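PDB 2R2Z: hemolysin from Enterococcus faecalis, which is a UPF0053-family membrane protein, represented here by its transporter-associated (CorC_HlyC) domain, and may bind flavin adenine dinucleotide. Local coordinates for residues E17-F29 against F33-A46. Sequence-based numbering, arbitrary orientation. Where two conformers were deposited one is given.
Sequences EYLVQGRMLIDEF and FETDLHMSDVDTMA
Leu25 and Thr44, CA atoms 4.2 Å apart, form a single beta bridge where the loop before helix 26-33 meets the loop before helix 45-53. Three backbone bonds join the loops there: Ile26 N gives to Asp43 O, Met45 N to Met24 O, and Ala46 N to Gly22 O at 2.9 Å. Gly22 suits its place because a CB there would clash with Ala46 CB; the small methyl of Ala46 in turn sits 3.7 Å from Gly22 CA. Thr44 is an N-cap, its OG1 accepting from Gly47 N. A water bridges Asp43 O and Asp27 N.

Phe29 lies between two side chains. Its CG stands anti to the backbone N (chi1 -179°), which carries the ring between the terminal CE of Met45 and the CD2/CE2 side of the Phe33 ring. Selenomethionine Met45, bent at chi2 and chi3, lays its CE over the ring centre 3.9 Å from the centroid, a CH-pi contact, with SE obliquely beside it as a Met-aromatic contact. On the opposite face comes Phe33 CD2, 3.5 Å from Phe29 CD1, the ring planes inclined at 47°.

The cluster of Tyr18, Phe29 and Phe33 packs helix 26-33 against the antiparallel sheet of the alpha+beta transporter-associated domain: Tyr18 belongs to strand 17-21, as does Val20, whose CG2 lies 4.2 Å from Phe33 CE2, and Phe89 of strand 81-89 also meets Phe33. The edge of Phe33 is directed at the Tyr18 face, CE1 over its centre, in a T-shaped pair with planes at 70°.

At the CD2/CE2 side of Phe29, Leu37 CD1 comes within 3.6 Å of Phe29 CE2, and Thr35 OG1, hydrogen-bonded to Asn30, lies near the same ring atom. The branched Ile26 spreads its contacts: CG2 meets Leu37 CB, while CD1 reaches Val42 CG1 and its carbonyl O.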
# COMPACT_ATOMS: atom_id res chain seq x y z
N GLU A 17 9.23 -7.94 2.85
CA GLU A 17 7.86 -7.72 3.30
C GLU A 17 7.81 -6.65 4.37
O GLU A 17 8.57 -6.69 5.35
CB GLU A 17 7.27 -9.02 3.81
CG GLU A 17 5.76 -9.03 3.94
CD GLU A 17 5.23 -10.42 4.21
OE1 GLU A 17 5.97 -11.42 4.04
OE2 GLU A 17 4.07 -10.53 4.59
N TYR A 18 6.87 -5.71 4.19
CA TYR A 18 6.79 -4.50 5.01
C TYR A 18 5.33 -4.17 5.27
O TYR A 18 4.44 -4.57 4.50
CB TYR A 18 7.44 -3.30 4.28
CG TYR A 18 8.90 -3.52 3.93
CD1 TYR A 18 9.91 -2.96 4.71
CD2 TYR A 18 9.26 -4.34 2.86
CE1 TYR A 18 11.26 -3.19 4.39
CE2 TYR A 18 10.58 -4.59 2.56
CZ TYR A 18 11.57 -4.02 3.33
OH TYR A 18 12.88 -4.27 2.99
N LEU A 19 5.09 -3.44 6.36
CA LEU A 19 3.80 -2.81 6.62
C LEU A 19 3.98 -1.32 6.43
O LEU A 19 4.93 -0.73 6.94
CB LEU A 19 3.31 -3.11 8.05
CG LEU A 19 3.09 -4.60 8.34
CD1 LEU A 19 2.77 -4.81 9.82
CD2 LEU A 19 1.97 -5.19 7.48
N VAL A 20 3.07 -0.71 5.69
CA VAL A 20 3.16 0.70 5.32
C VAL A 20 1.89 1.41 5.77
O VAL A 20 0.78 0.94 5.48
CB VAL A 20 3.35 0.83 3.79
CG1 VAL A 20 3.16 2.30 3.32
CG2 VAL A 20 4.73 0.29 3.41
N GLN A 21 2.04 2.50 6.50
CA GLN A 21 0.89 3.29 6.89
C GLN A 21 0.24 3.93 5.67
O GLN A 21 0.92 4.43 4.77
CB GLN A 21 1.31 4.36 7.92
CG GLN A 21 1.97 3.75 9.18
CD GLN A 21 1.00 2.91 9.98
OE1 GLN A 21 -0.10 3.36 10.28
NE2 GLN A 21 1.40 1.68 10.33
N GLY A 22 -1.09 3.91 5.64
CA GLY A 22 -1.86 4.51 4.54
C GLY A 22 -1.49 5.97 4.27
O GLY A 22 -1.56 6.43 3.13
N ARG A 23 -1.13 6.70 5.33
CA ARG A 23 -0.78 8.11 5.16
C ARG A 23 0.55 8.37 4.47
O ARG A 23 0.84 9.51 4.12
CB ARG A 23 -0.77 8.82 6.51
CG ARG A 23 0.27 8.28 7.49
CD ARG A 23 0.47 9.20 8.70
NE ARG A 23 -0.78 9.54 9.39
CZ ARG A 23 -1.38 8.79 10.30
NH1 ARG A 23 -0.87 7.62 10.65
NH2 ARG A 23 -2.51 9.23 10.86
N MSE A 24 1.38 7.34 4.30
CA MSE A 24 2.66 7.52 3.63
C MSE A 24 2.42 8.05 2.23
O MSE A 24 1.57 7.53 1.49
CB MSE A 24 3.44 6.22 3.59
CG MSE A 24 4.85 6.40 3.08
SE MSE A 24 5.87 4.73 3.14
CE MSE A 24 7.68 5.48 3.08
N LEU A 25 3.15 9.08 1.84
CA LEU A 25 3.02 9.60 0.49
C LEU A 25 3.57 8.62 -0.54
O LEU A 25 4.58 7.97 -0.29
CB LEU A 25 3.77 10.93 0.38
CG LEU A 25 3.22 12.05 1.26
CD1 LEU A 25 4.14 13.24 1.14
CD2 LEU A 25 1.81 12.44 0.87
N ILE A 26 2.92 8.54 -1.70
CA ILE A 26 3.44 7.74 -2.80
C ILE A 26 4.90 8.14 -3.10
O ILE A 26 5.76 7.28 -3.29
CB ILE A 26 2.58 7.91 -4.08
CG1 ILE A 26 1.15 7.41 -3.84
CG2 ILE A 26 3.21 7.17 -5.26
CD1 ILE A 26 0.17 7.87 -4.91
N ASP A 27 5.17 9.45 -3.14
CA ASP A 27 6.53 9.89 -3.43
C ASP A 27 7.54 9.43 -2.36
O ASP A 27 8.67 9.08 -2.68
CB ASP A 27 6.55 11.42 -3.58
CG ASP A 27 5.78 11.91 -4.81
OD1 ASP A 27 5.58 11.13 -5.76
OD2 ASP A 27 5.40 13.12 -4.84
N GLU A 28 7.12 9.42 -1.10
CA GLU A 28 7.93 8.92 0.01
C GLU A 28 8.19 7.41 -0.14
O GLU A 28 9.32 6.95 0.03
CB GLU A 28 7.22 9.17 1.36
CG GLU A 28 7.23 10.64 1.84
CD GLU A 28 6.32 10.93 3.06
OE1 GLU A 28 5.30 10.22 3.33
OE2 GLU A 28 6.63 11.94 3.75
N PHE A 29 7.14 6.67 -0.47
CA PHE A 29 7.26 5.24 -0.71
C PHE A 29 8.29 4.96 -1.81
O PHE A 29 9.17 4.12 -1.65
CB PHE A 29 5.88 4.68 -1.09
CG PHE A 29 5.86 3.20 -1.35
CD1 PHE A 29 5.50 2.30 -0.35
CD2 PHE A 29 6.17 2.71 -2.61
CE1 PHE A 29 5.47 0.94 -0.60
CE2 PHE A 29 6.15 1.35 -2.87
CZ PHE A 29 5.80 0.46 -1.86
N PHE A 33 11.71 2.85 -1.08
CA PHE A 33 11.74 1.50 -1.65
C PHE A 33 12.29 1.38 -3.06
O PHE A 33 12.38 0.26 -3.59
CB PHE A 33 10.34 0.88 -1.58
CG PHE A 33 9.87 0.64 -0.17
CD1 PHE A 33 10.46 -0.33 0.63
CD2 PHE A 33 8.86 1.42 0.36
CE1 PHE A 33 10.04 -0.54 1.93
CE2 PHE A 33 8.42 1.21 1.67
CZ PHE A 33 9.02 0.23 2.45
N GLU A 34 12.70 2.51 -3.65
CA GLU A 34 13.26 2.49 -5.01
C GLU A 34 12.27 1.98 -6.05
O GLU A 34 12.63 1.18 -6.93
CB GLU A 34 14.56 1.66 -5.05
CG GLU A 34 15.80 2.46 -4.77
CD GLU A 34 16.12 3.42 -5.91
OE1 GLU A 34 15.76 4.61 -5.81
OE2 GLU A 34 16.72 2.98 -6.90
N THR A 35 11.04 2.43 -5.94
CA THR A 35 9.97 1.98 -6.83
C THR A 35 9.52 3.13 -7.72
O THR A 35 9.97 4.28 -7.56
CB THR A 35 8.79 1.41 -6.00
OG1 THR A 35 8.39 2.38 -5.03
CG2 THR A 35 9.20 0.12 -5.29
N ASP A 36 8.59 2.81 -8.61
CA ASP A 36 8.16 3.70 -9.69
C ASP A 36 6.64 3.85 -9.74
O ASP A 36 6.06 3.96 -10.83
CB ASP A 36 8.69 3.21 -11.03
CG ASP A 36 10.18 3.30 -11.13
OD1 ASP A 36 10.73 4.42 -11.04
OD2 ASP A 36 10.81 2.24 -11.31
N LEU A 37 6.00 3.86 -8.58
CA LEU A 37 4.56 4.07 -8.56
C LEU A 37 4.21 5.50 -8.90
O LEU A 37 4.87 6.44 -8.46
CB LEU A 37 4.00 3.73 -7.17
CG LEU A 37 4.32 2.35 -6.61
CD1 LEU A 37 3.56 2.13 -5.29
CD2 LEU A 37 3.99 1.24 -7.61
N HIS A 38 3.15 5.68 -9.69
CA HIS A 38 2.66 7.02 -10.01
C HIS A 38 1.16 6.95 -10.18
O HIS A 38 0.66 5.98 -10.77
CB HIS A 38 3.24 7.53 -11.33
CG HIS A 38 4.73 7.67 -11.36
ND1 HIS A 38 5.41 8.65 -10.66
CD2 HIS A 38 5.67 6.96 -12.01
CE1 HIS A 38 6.70 8.53 -10.88
NE2 HIS A 38 6.89 7.53 -11.73
N MSE A 39 0.47 7.98 -9.72
CA MSE A 39 -0.98 8.10 -9.89
C MSE A 39 -1.36 9.58 -9.76
O MSE A 39 -1.08 10.21 -8.74
CB MSE A 39 -1.72 7.26 -8.85
CG MSE A 39 -3.24 7.29 -8.99
SE MSE A 39 -4.06 6.09 -7.70
CE MSE A 39 -3.58 4.36 -8.52
N SER A 40 -2.03 10.13 -10.78
CA SER A 40 -2.41 11.54 -10.71
C SER A 40 -3.55 11.78 -9.73
O SER A 40 -4.43 10.94 -9.55
CB SER A 40 -2.78 12.06 -12.10
OG SER A 40 -1.64 12.09 -12.92
N ASP A 41 -3.50 12.95 -9.09
CA ASP A 41 -4.55 13.42 -8.19
C ASP A 41 -4.74 12.58 -6.92
O ASP A 41 -5.77 12.70 -6.25
CB ASP A 41 -5.89 13.55 -8.94
CG ASP A 41 -5.85 14.60 -10.05
OD1 ASP A 41 -5.02 15.53 -10.01
OD2 ASP A 41 -6.68 14.47 -10.99
N VAL A 42 -3.75 11.75 -6.62
CA VAL A 42 -3.76 10.90 -5.42
C VAL A 42 -2.37 11.02 -4.85
O VAL A 42 -1.39 10.90 -5.58
CB VAL A 42 -4.07 9.44 -5.78
CG1 VAL A 42 -3.97 8.56 -4.56
CG2 VAL A 42 -5.46 9.32 -6.42
N ASP A 43 -2.28 11.26 -3.54
CA ASP A 43 -0.98 11.51 -2.94
C ASP A 43 -0.49 10.45 -1.96
O ASP A 43 0.70 10.35 -1.76
CB ASP A 43 -0.98 12.89 -2.28
CG ASP A 43 -1.12 14.01 -3.29
OD1 ASP A 43 -0.39 14.00 -4.31
OD2 ASP A 43 -1.95 14.90 -3.05
N THR A 44 -1.41 9.67 -1.38
CA THR A 44 -1.02 8.72 -0.34
C THR A 44 -1.15 7.27 -0.80
O THR A 44 -1.86 6.98 -1.77
CB THR A 44 -1.87 8.89 0.94
OG1 THR A 44 -3.21 8.47 0.67
CG2 THR A 44 -1.88 10.34 1.42
N MSE A 45 -0.48 6.39 -0.07
CA MSE A 45 -0.56 4.96 -0.36
C MSE A 45 -1.93 4.38 -0.11
O MSE A 45 -2.36 3.49 -0.84
CB MSE A 45 0.52 4.18 0.40
CG MSE A 45 1.94 4.50 -0.11
SE MSE A 45 2.20 4.06 -2.00
CE MSE A 45 1.97 2.13 -1.90
N ALA A 46 -2.65 4.90 0.88
CA ALA A 46 -4.06 4.50 1.07
C ALA A 46 -4.90 4.83 -0.17
O ALA A 46 -5.67 4.01 -0.66
CB ALA A 46 -4.67 5.17 2.29
O HOH W 1 2.89 11.47 -3.16
O HOH W 2 4.61 9.27 -7.78